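Local structure of Tat (Twin-arginine translocation) pathway signal sequence containing protein (Mycobacterium tuberculosis, 5IMU) at residues A[25-39]-A[83-96]. The protein is of unknown function, is probably exported by the twin-arginine translocation pathway, and binds a potassium ion in its C-terminal part. Residues are numbered along the deposited sequence; the frame is centred on the assembly and turned at random.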
ATOM      1  N   ALA A  25       9.122  -7.953   0.393  1.00 12.84           N
ATOM      2  CA  ALA A  25       9.029  -8.749   1.611  1.00  9.53           C
ATOM      3  C   ALA A  25      10.131  -8.389   2.597  1.00 14.07           C
ATOM      4  O   ALA A  25       9.889  -8.320   3.805  1.00 10.33           O
ATOM      5  CB  ALA A  25       9.070 -10.240   1.270  1.00 12.32           C
ATOM      6  N   ARG A  26      11.351  -8.142   2.111  1.00 14.12           N
ATOM      7  CA  ARG A  26      12.409  -7.792   3.049  1.00 12.23           C
ATOM      8  C   ARG A  26      12.188  -6.419   3.675  1.00 13.78           C
ATOM      9  O   ARG A  26      12.703  -6.163   4.767  1.00 13.54           O
ATOM     10  CB  ARG A  26      13.784  -7.861   2.377  1.00 14.77           C
ATOM     11  CG  ARG A  26      14.105  -6.747   1.402  1.00 15.37           C
ATOM     12  CD  ARG A  26      15.573  -6.825   0.993  1.00 18.09           C
ATOM     13  NE  ARG A  26      15.936  -8.169   0.551  1.00 14.69           N
ATOM     14  CZ  ARG A  26      15.880  -8.579  -0.712  1.00 19.50           C
ATOM     15  NH1 ARG A  26      15.484  -7.745  -1.662  1.00 14.48           N
ATOM     16  NH2 ARG A  26      16.223  -9.822  -1.025  1.00 16.19           N
ATOM     17  N   GLN A  27      11.417  -5.544   3.022  1.00 11.12           N
ATOM     18  CA  GLN A  27      11.047  -4.274   3.637  1.00 14.24           C
ATOM     19  C   GLN A  27       9.981  -4.462   4.711  1.00 15.11           C
ATOM     20  O   GLN A  27       9.990  -3.758   5.726  1.00 14.61           O
ATOM     21  CB  GLN A  27      10.550  -3.289   2.578  1.00 12.09           C
ATOM     22  CG  GLN A  27      11.588  -2.899   1.542  1.00 11.68           C
ATOM     23  CD  GLN A  27      11.035  -1.934   0.510  1.00 14.98           C
ATOM     24  OE1 GLN A  27      10.844  -0.751   0.793  1.00  9.40           O
ATOM     25  NE2 GLN A  27      10.768  -2.436  -0.691  1.00  8.41           N
ATOM     26  N   GLU A  28       9.052  -5.392   4.503  1.00  9.88           N
ATOM     27  CA  GLU A  28       8.003  -5.686   5.480  1.00 13.81           C
ATOM     28  C   GLU A  28       7.689  -7.177   5.451  1.00 11.57           C
ATOM     29  O   GLU A  28       6.756  -7.623   4.771  1.00 12.31           O
ATOM     30  CB  GLU A  28       6.745  -4.859   5.212  1.00 10.03           C
ATOM     31  CG  GLU A  28       5.694  -5.053   6.285  1.00 13.64           C
ATOM     32  CD  GLU A  28       6.286  -4.911   7.675  1.00 15.62           C
ATOM     33  OE1 GLU A  28       6.541  -3.761   8.088  1.00 10.69           O
ATOM     34  OE2 GLU A  28       6.515  -5.943   8.344  1.00 15.31           O
ATOM     35  N   PRO A  29       8.453  -7.984   6.196  1.00 13.02           N
ATOM     36  CA  PRO A  29       8.271  -9.443   6.139  1.00 15.10           C
ATOM     37  C   PRO A  29       7.134  -9.973   6.998  1.00 13.04           C
ATOM     38  O   PRO A  29       6.818 -11.166   6.902  1.00 15.55           O
ATOM     39  CB  PRO A  29       9.622  -9.974   6.634  1.00 17.32           C
ATOM     40  CG  PRO A  29      10.103  -8.911   7.578  1.00 16.53           C
ATOM     41  CD  PRO A  29       9.611  -7.595   7.021  1.00 15.82           C
ATOM     42  N   ARG A  30       6.510  -9.136   7.822  1.00 13.64           N
ATOM     43  CA  ARG A  30       5.484  -9.600   8.745  1.00 14.81           C
ATOM     44  C   ARG A  30       4.137  -9.845   8.076  1.00 15.23           C
ATOM     45  O   ARG A  30       3.217 -10.331   8.745  1.00 14.77           O
ATOM     46  CB  ARG A  30       5.326  -8.593   9.890  1.00 12.74           C
ATOM     47  CG  ARG A  30       6.584  -8.428  10.735  1.00 11.07           C
ATOM     48  CD  ARG A  30       6.425  -7.326  11.776  1.00 13.59           C
ATOM     49  NE  ARG A  30       6.510  -5.994  11.184  1.00 15.18           N
ATOM     50  CZ  ARG A  30       6.381  -4.861  11.869  1.00 22.17           C
ATOM     51  NH1 ARG A  30       6.156  -4.897  13.176  1.00 17.88           N
ATOM     52  NH2 ARG A  30       6.476  -3.694  11.248  1.00 13.03           N
ATOM     53  N   ILE A  31       3.993  -9.536   6.786  1.00 15.28           N
ATOM     54  CA  ILE A  31       2.751  -9.762   6.059  1.00 13.24           C
ATOM     55  C   ILE A  31       3.058 -10.555   4.796  1.00 14.73           C
ATOM     56  O   ILE A  31       4.196 -10.603   4.325  1.00 10.48           O
ATOM     57  CB  ILE A  31       2.031  -8.444   5.704  1.00 14.25           C
ATOM     58  CG1 ILE A  31       2.866  -7.630   4.716  1.00 12.56           C
ATOM     59  CG2 ILE A  31       1.746  -7.637   6.962  1.00  9.84           C
ATOM     60  CD1 ILE A  31       2.286  -6.257   4.422  1.00 11.22           C
ATOM     61  N   SER A  32       2.017 -11.177   4.243  1.00 10.39           N
ATOM     62  CA  SER A  32       2.177 -12.026   3.069  1.00 11.72           C
ATOM     63  C   SER A  32       2.113 -11.202   1.790  1.00 12.23           C
ATOM     64  O   SER A  32       1.348 -10.238   1.692  1.00 11.77           O
ATOM     65  CB  SER A  32       1.099 -13.112   3.042  1.00 11.31           C
ATOM     66  OG  SER A  32       1.286 -14.036   4.098  1.00 12.89           O
ATOM     67  N   TRP A  33       2.926 -11.591   0.806  1.00 11.29           N
ATOM     68  CA  TRP A  33       3.006 -10.912  -0.478  1.00  9.46           C
ATOM     69  C   TRP A  33       2.895 -11.926  -1.608  1.00  9.81           C
ATOM     70  O   TRP A  33       3.191 -13.110  -1.432  1.00 11.65           O
ATOM     71  CB  TRP A  33       4.333 -10.151  -0.644  1.00  8.56           C
ATOM     72  CG  TRP A  33       4.592  -9.067   0.362  1.00 15.87           C
ATOM     73  CD1 TRP A  33       5.240  -9.196   1.557  1.00 11.04           C
ATOM     74  CD2 TRP A  33       4.249  -7.682   0.239  1.00 13.53           C
ATOM     75  NE1 TRP A  33       5.305  -7.980   2.194  1.00  8.70           N
ATOM     76  CE2 TRP A  33       4.705  -7.034   1.404  1.00 12.74           C
ATOM     77  CE3 TRP A  33       3.594  -6.927  -0.740  1.00 12.99           C
ATOM     78  CZ2 TRP A  33       4.526  -5.669   1.618  1.00 13.35           C
ATOM     79  CZ3 TRP A  33       3.417  -5.571  -0.525  1.00 12.70           C
ATOM     80  CH2 TRP A  33       3.882  -4.957   0.643  1.00  9.32           C
ATOM     81  N   ALA A  34       2.487 -11.442  -2.780  1.00 11.74           N
ATOM     82  CA  ALA A  34       2.498 -12.255  -3.988  1.00  9.11           C
ATOM     83  C   ALA A  34       2.614 -11.352  -5.206  1.00 11.11           C
ATOM     84  O   ALA A  34       2.149 -10.209  -5.198  1.00 11.85           O
ATOM     85  CB  ALA A  34       1.245 -13.129  -4.104  1.00  9.92           C
ATOM     86  N   ALA A  35       3.241 -11.878  -6.256  1.00 13.08           N
ATOM     87  CA  ALA A  35       3.332 -11.197  -7.538  1.00 10.07           C
ATOM     88  C   ALA A  35       3.064 -12.187  -8.662  1.00 12.33           C
ATOM     89  O   ALA A  35       3.441 -13.359  -8.581  1.00 12.06           O
ATOM     90  CB  ALA A  35       4.700 -10.535  -7.741  1.00 10.77           C
ATOM     91  N   GLY A  36       2.414 -11.705  -9.710  1.00 10.27           N
ATOM     92  CA  GLY A  36       2.040 -12.556 -10.824  1.00 14.75           C
ATOM     93  C   GLY A  36       2.136 -11.812 -12.137  1.00 14.01           C
ATOM     94  O   GLY A  36       1.994 -10.589 -12.196  1.00 12.70           O
ATOM     95  N   LEU A  37       2.386 -12.572 -13.199  1.00 11.68           N
ATOM     96  CA  LEU A  37       2.469 -12.039 -14.554  1.00 10.19           C
ATOM     97  C   LEU A  37       1.153 -12.314 -15.271  1.00 14.97           C
ATOM     98  O   LEU A  37       0.721 -13.468 -15.362  1.00 12.15           O
ATOM     99  CB  LEU A  37       3.632 -12.666 -15.324  1.00 11.97           C
ATOM    100  CG  LEU A  37       3.893 -12.080 -16.715  1.00 15.55           C
ATOM    101  CD1 LEU A  37       4.382 -10.640 -16.608  1.00 19.18           C
ATOM    102  CD2 LEU A  37       4.884 -12.929 -17.501  1.00 19.80           C
ATOM    103  N   ARG A  38       0.520 -11.257 -15.774  1.00 12.16           N
ATOM    104  CA  ARG A  38      -0.714 -11.406 -16.531  1.00 16.25           C
ATOM    105  C   ARG A  38      -0.435 -12.032 -17.894  1.00 16.96           C
ATOM    106  O   ARG A  38       0.708 -12.094 -18.359  1.00 16.70           O
ATOM    107  CB  ARG A  38      -1.404 -10.053 -16.705  1.00 21.84           C
ATOM    108  CG  ARG A  38      -1.968  -9.461 -15.421  1.00 22.00           C
ATOM    109  CD  ARG A  38      -3.435  -9.824 -15.256  1.00 30.86           C
ATOM    110  NE  ARG A  38      -4.101  -8.989 -14.262  1.00 30.87           N
ATOM    111  CZ  ARG A  38      -4.637  -9.446 -13.135  1.00 31.70           C
ATOM    112  NH1 ARG A  38      -4.595 -10.743 -12.852  1.00 20.82           N
ATOM    113  NH2 ARG A  38      -5.223  -8.605 -12.293  1.00 30.43           N
ATOM    114  N   ASP A  39      -1.504 -12.495 -18.545  1.00 20.15           N
ATOM    115  CA  ASP A  39      -1.341 -13.187 -19.818  1.00 23.87           C
ATOM    116  C   ASP A  39      -0.956 -12.254 -20.959  1.00 24.64           C
ATOM    117  O   ASP A  39      -0.642 -12.742 -22.049  1.00 26.64           O
ATOM    118  CB  ASP A  39      -2.616 -13.964 -20.174  1.00 26.80           C
ATOM    119  CG  ASP A  39      -3.806 -13.061 -20.455  1.00 30.71           C
ATOM    120  OD1 ASP A  39      -3.736 -11.849 -20.162  1.00 37.07           O
ATOM    121  OD2 ASP A  39      -4.826 -13.573 -20.965  1.00 43.06           O
ATOM    122  N   LEU A  83      -4.362 -12.299  -6.632  1.00 13.26           N
ATOM    123  CA  LEU A  83      -3.687 -12.156  -7.919  1.00 13.38           C
ATOM    124  C   LEU A  83      -4.640 -12.359  -9.089  1.00 15.39           C
ATOM    125  O   LEU A  83      -4.423 -11.795 -10.168  1.00 15.48           O
ATOM    126  CB  LEU A  83      -2.524 -13.143  -8.026  1.00 13.05           C
ATOM    127  CG  LEU A  83      -1.205 -12.814  -7.329  1.00 15.10           C
ATOM    128  CD1 LEU A  83      -0.190 -13.908  -7.610  1.00 10.65           C
ATOM    129  CD2 LEU A  83      -0.684 -11.466  -7.792  1.00 14.15           C
ATOM    130  N   GLY A  84      -5.687 -13.159  -8.902  1.00 16.68           N
ATOM    131  CA  GLY A  84      -6.566 -13.457 -10.015  1.00 15.62           C
ATOM    132  C   GLY A  84      -5.867 -14.313 -11.059  1.00 14.63           C
ATOM    133  O   GLY A  84      -5.036 -15.171 -10.751  1.00 14.40           O
ATOM    134  N   ALA A  85      -6.201 -14.055 -12.323  1.00 13.08           N
ATOM    135  CA  ALA A  85      -5.705 -14.860 -13.433  1.00 16.93           C
ATOM    136  C   ALA A  85      -4.319 -14.386 -13.857  1.00 15.02           C
ATOM    137  O   ALA A  85      -4.156 -13.247 -14.307  1.00 15.75           O
ATOM    138  CB  ALA A  85      -6.679 -14.794 -14.607  1.00 18.32           C
ATOM    139  N   VAL A  86      -3.324 -15.264 -13.721  1.00 10.93           N
ATOM    140  CA  VAL A  86      -1.943 -14.980 -14.093  1.00 13.71           C
ATOM    141  C   VAL A  86      -1.345 -16.243 -14.702  1.00 14.08           C
ATOM    142  O   VAL A  86      -1.925 -17.328 -14.628  1.00 10.19           O
ATOM    143  CB  VAL A  86      -1.095 -14.510 -12.892  1.00 15.35           C
ATOM    144  CG1 VAL A  86      -1.521 -13.121 -12.441  1.00 12.77           C
ATOM    145  CG2 VAL A  86      -1.222 -15.495 -11.750  1.00 12.70           C
ATOM    146  N   VAL A  87      -0.166 -16.092 -15.309  1.00 10.83           N
ATOM    147  CA  VAL A  87       0.537 -17.206 -15.940  1.00 10.93           C
ATOM    148  C   VAL A  87       1.827 -17.567 -15.218  1.00 11.29           C
ATOM    149  O   VAL A  87       2.550 -18.466 -15.675  1.00 12.26           O
ATOM    150  CB  VAL A  87       0.818 -16.923 -17.429  1.00 13.34           C
ATOM    151  CG1 VAL A  87      -0.486 -16.643 -18.165  1.00 12.69           C
ATOM    152  CG2 VAL A  87       1.786 -15.763 -17.581  1.00 14.27           C
ATOM    153  N   ALA A  88       2.142 -16.898 -14.109  1.00 10.43           N
ATOM    154  CA  ALA A  88       3.246 -17.278 -13.235  1.00 10.90           C
ATOM    155  C   ALA A  88       3.047 -16.580 -11.898  1.00 12.77           C
ATOM    156  O   ALA A  88       2.548 -15.454 -11.848  1.00  9.08           O
ATOM    157  CB  ALA A  88       4.609 -16.915 -13.837  1.00 11.22           C
ATOM    158  N   VAL A  89       3.430 -17.262 -10.817  1.00  9.41           N
ATOM    159  CA  VAL A  89       3.162 -16.803  -9.457  1.00 10.18           C
ATOM    160  C   VAL A  89       4.412 -16.966  -8.600  1.00 12.84           C
ATOM    161  O   VAL A  89       5.117 -17.976  -8.695  1.00 11.72           O
ATOM    162  CB  VAL A  89       1.990 -17.573  -8.809  1.00 17.42           C
ATOM    163  CG1 VAL A  89       1.712 -17.048  -7.404  1.00 21.24           C
ATOM    164  CG2 VAL A  89       0.745 -17.491  -9.663  1.00 20.49           C
ATOM    165  N   ALA A  90       4.680 -15.964  -7.758  1.00 12.76           N
ATOM    166  CA  ALA A  90       5.631 -16.063  -6.658  1.00  8.41           C
ATOM    167  C   ALA A  90       5.003 -15.430  -5.422  1.00 12.04           C
ATOM    168  O   ALA A  90       4.149 -14.546  -5.532  1.00 10.01           O
ATOM    169  CB  ALA A  90       6.968 -15.377  -6.983  1.00  9.75           C
ATOM    170  N   ALA A  91       5.424 -15.886  -4.243  1.00 10.14           N
ATOM    171  CA  ALA A  91       4.801 -15.420  -3.013  1.00  8.72           C
ATOM    172  C   ALA A  91       5.794 -15.447  -1.858  1.00 11.37           C
ATOM    173  O   ALA A  91       6.893 -16.000  -1.953  1.00 11.14           O
ATOM    174  CB  ALA A  91       3.561 -16.253  -2.669  1.00 11.90           C
ATOM    175  N   HIS A  92       5.374 -14.827  -0.756  1.00  9.37           N
ATOM    176  CA  HIS A  92       6.101 -14.792   0.505  1.00 11.98           C
ATOM    177  C   HIS A  92       5.084 -14.946   1.623  1.00 10.47           C
ATOM    178  O   HIS A  92       4.107 -14.196   1.675  1.00 12.73           O
ATOM    179  CB  HIS A  92       6.875 -13.474   0.661  1.00 10.60           C
ATOM    180  CG  HIS A  92       7.287 -13.166   2.069  1.00 14.07           C
ATOM    181  ND1 HIS A  92       8.487 -13.585   2.605  1.00 12.95           N
ATOM    182  CD2 HIS A  92       6.667 -12.460   3.045  1.00 11.83           C
ATOM    183  CE1 HIS A  92       8.584 -13.158   3.851  1.00 17.52           C
ATOM    184  NE2 HIS A  92       7.492 -12.474   4.144  1.00 15.39           N
ATOM    185  N   GLU A  93       5.292 -15.927   2.494  1.00 10.00           N
ATOM    186  CA  GLU A  93       4.421 -16.107   3.645  1.00 13.60           C
ATOM    187  C   GLU A  93       4.920 -15.243   4.793  1.00 11.98           C
ATOM    188  O   GLU A  93       6.129 -15.132   5.018  1.00 12.99           O
ATOM    189  CB  GLU A  93       4.363 -17.576   4.073  1.00 13.81           C
ATOM    190  CG  GLU A  93       3.376 -17.861   5.207  1.00 17.93           C
ATOM    191  CD  GLU A  93       1.921 -17.646   4.809  1.00 23.95           C
ATOM    192  OE1 GLU A  93       1.628 -17.577   3.597  1.00 21.81           O
ATOM    193  OE2 GLU A  93       1.067 -17.551   5.715  1.00 25.60           O
ATOM    194  N   SER A  94       3.979 -14.628   5.507  1.00 13.18           N
ATOM    195  CA  SER A  94       4.316 -13.708   6.585  1.00 15.98           C
ATOM    196  C   SER A  94       5.270 -14.353   7.583  1.00 17.05           C
ATOM    197  O   SER A  94       5.080 -15.502   7.991  1.00 16.45           O
ATOM    198  CB  SER A  94       3.041 -13.249   7.295  1.00 19.42           C
ATOM    199  OG  SER A  94       2.347 -14.346   7.861  1.00 25.76           O
ATOM    200  N   ASN A  95       6.316 -13.603   7.943  1.00 16.69           N
ATOM    201  CA  ASN A  95       7.329 -13.939   8.944  1.00 19.43           C
ATOM    202  C   ASN A  95       8.382 -14.920   8.439  1.00 24.00           C
ATOM    203  O   ASN A  95       9.226 -15.368   9.227  1.00 22.67           O
ATOM    204  CB  ASN A  95       6.699 -14.470  10.237  1.00 19.76           C
ATOM    205  CG  ASN A  95       5.815 -13.439  10.915  1.00 21.78           C
ATOM    206  OD1 ASN A  95       6.203 -12.281  11.066  1.00 25.02           O
ATOM    207  ND2 ASN A  95       4.622 -13.854  11.326  1.00 29.04           N
ATOM    208  N   THR A  96       8.367 -15.266   7.153  1.00 20.65           N
ATOM    209  CA  THR A  96       9.496 -15.969   6.560  1.00 18.66           C
ATOM    210  C   THR A  96      10.698 -15.035   6.472  1.00 17.77           C
ATOM    211  O   THR A  96      10.557 -13.846   6.170  1.00 15.44           O
ATOM    212  CB  THR A  96       9.127 -16.491   5.167  1.00 19.47           C
ATOM    213  OG1 THR A  96       8.065 -17.447   5.276  1.00 21.16           O
ATOM    214  CG2 THR A  96      10.326 -17.150   4.487  1.00 22.61           C
TER
HETATM  215  O   HOH W   1       2.971 -11.457  11.131  1.00 22.27           O
HETATM  216  O   HOH W   2      -0.703 -14.590   6.040  1.00 33.38           O
HETATM  217  O   HOH W   3      -6.956  -9.494 -10.709  1.00 29.08           O
HETATM  218  O   HOH W   4      -3.935 -13.097 -17.133  1.00 24.62           O
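Pro29 O is gripped by two donors from 83-96: the backbone N of Asn95 at 2.7 Å and, nearly straight, the ring nitrogen NE2 of His92 at 3.1 Å. Pro29 O lies in the plane of the imidazole, at its edge, while NE2 comes in tilted from the carbonyl plane. His92 gets there with CG anti to its backbone N (chi1 162°), and the ring is turned so that Ala25 CB sits over its centre, a CH-pi contact 3.6 Å from the centroid. Trp33 meets the same ring obliquely, CD1 facing CD2, while its own NE1 donates in the ring plane to Glu28 O. Both rings are thereby fixed in rotation by straight bonds to carbonyls of the loop that follows helix 6-27. Glu28 in turn holds Arg30 side-on, NE to OE2 and NH2 to OE1, and Glu172 of helix 157-177 takes NH2 as well, tying this loop to the helical part of the chain. Ser32 OG accepts from Ser94 N.

Beyond the loop, Trp33 with His92 and Ala35 with Ala90 form antiparallel hydrogen-bonded pairs. Between them Ala34 and Ala91 set CB against CB at 4.1 Å, and Leu83 lays CD1 on Ala34 CB and CD2 near Gly36 N, where the glycine leaves room for the leucine and for Val86 CG1. At the far end Arg38, bent at chi2 (-94°), brings NH1 back to Leu83 O and Ala85 O, each at 2.9 Å, clasping the loop that leads from helix 79-83 into strand 88-92.

Trp33, Ala35 and Ala90 face helix 6-27, whereas strand 44-48 flanks 33-37 on its other edge; the contact joins an inner strand to 88-92, one of the two edge strands of a mixed four-stranded sheet, part of the alpha/beta/alpha sandwich.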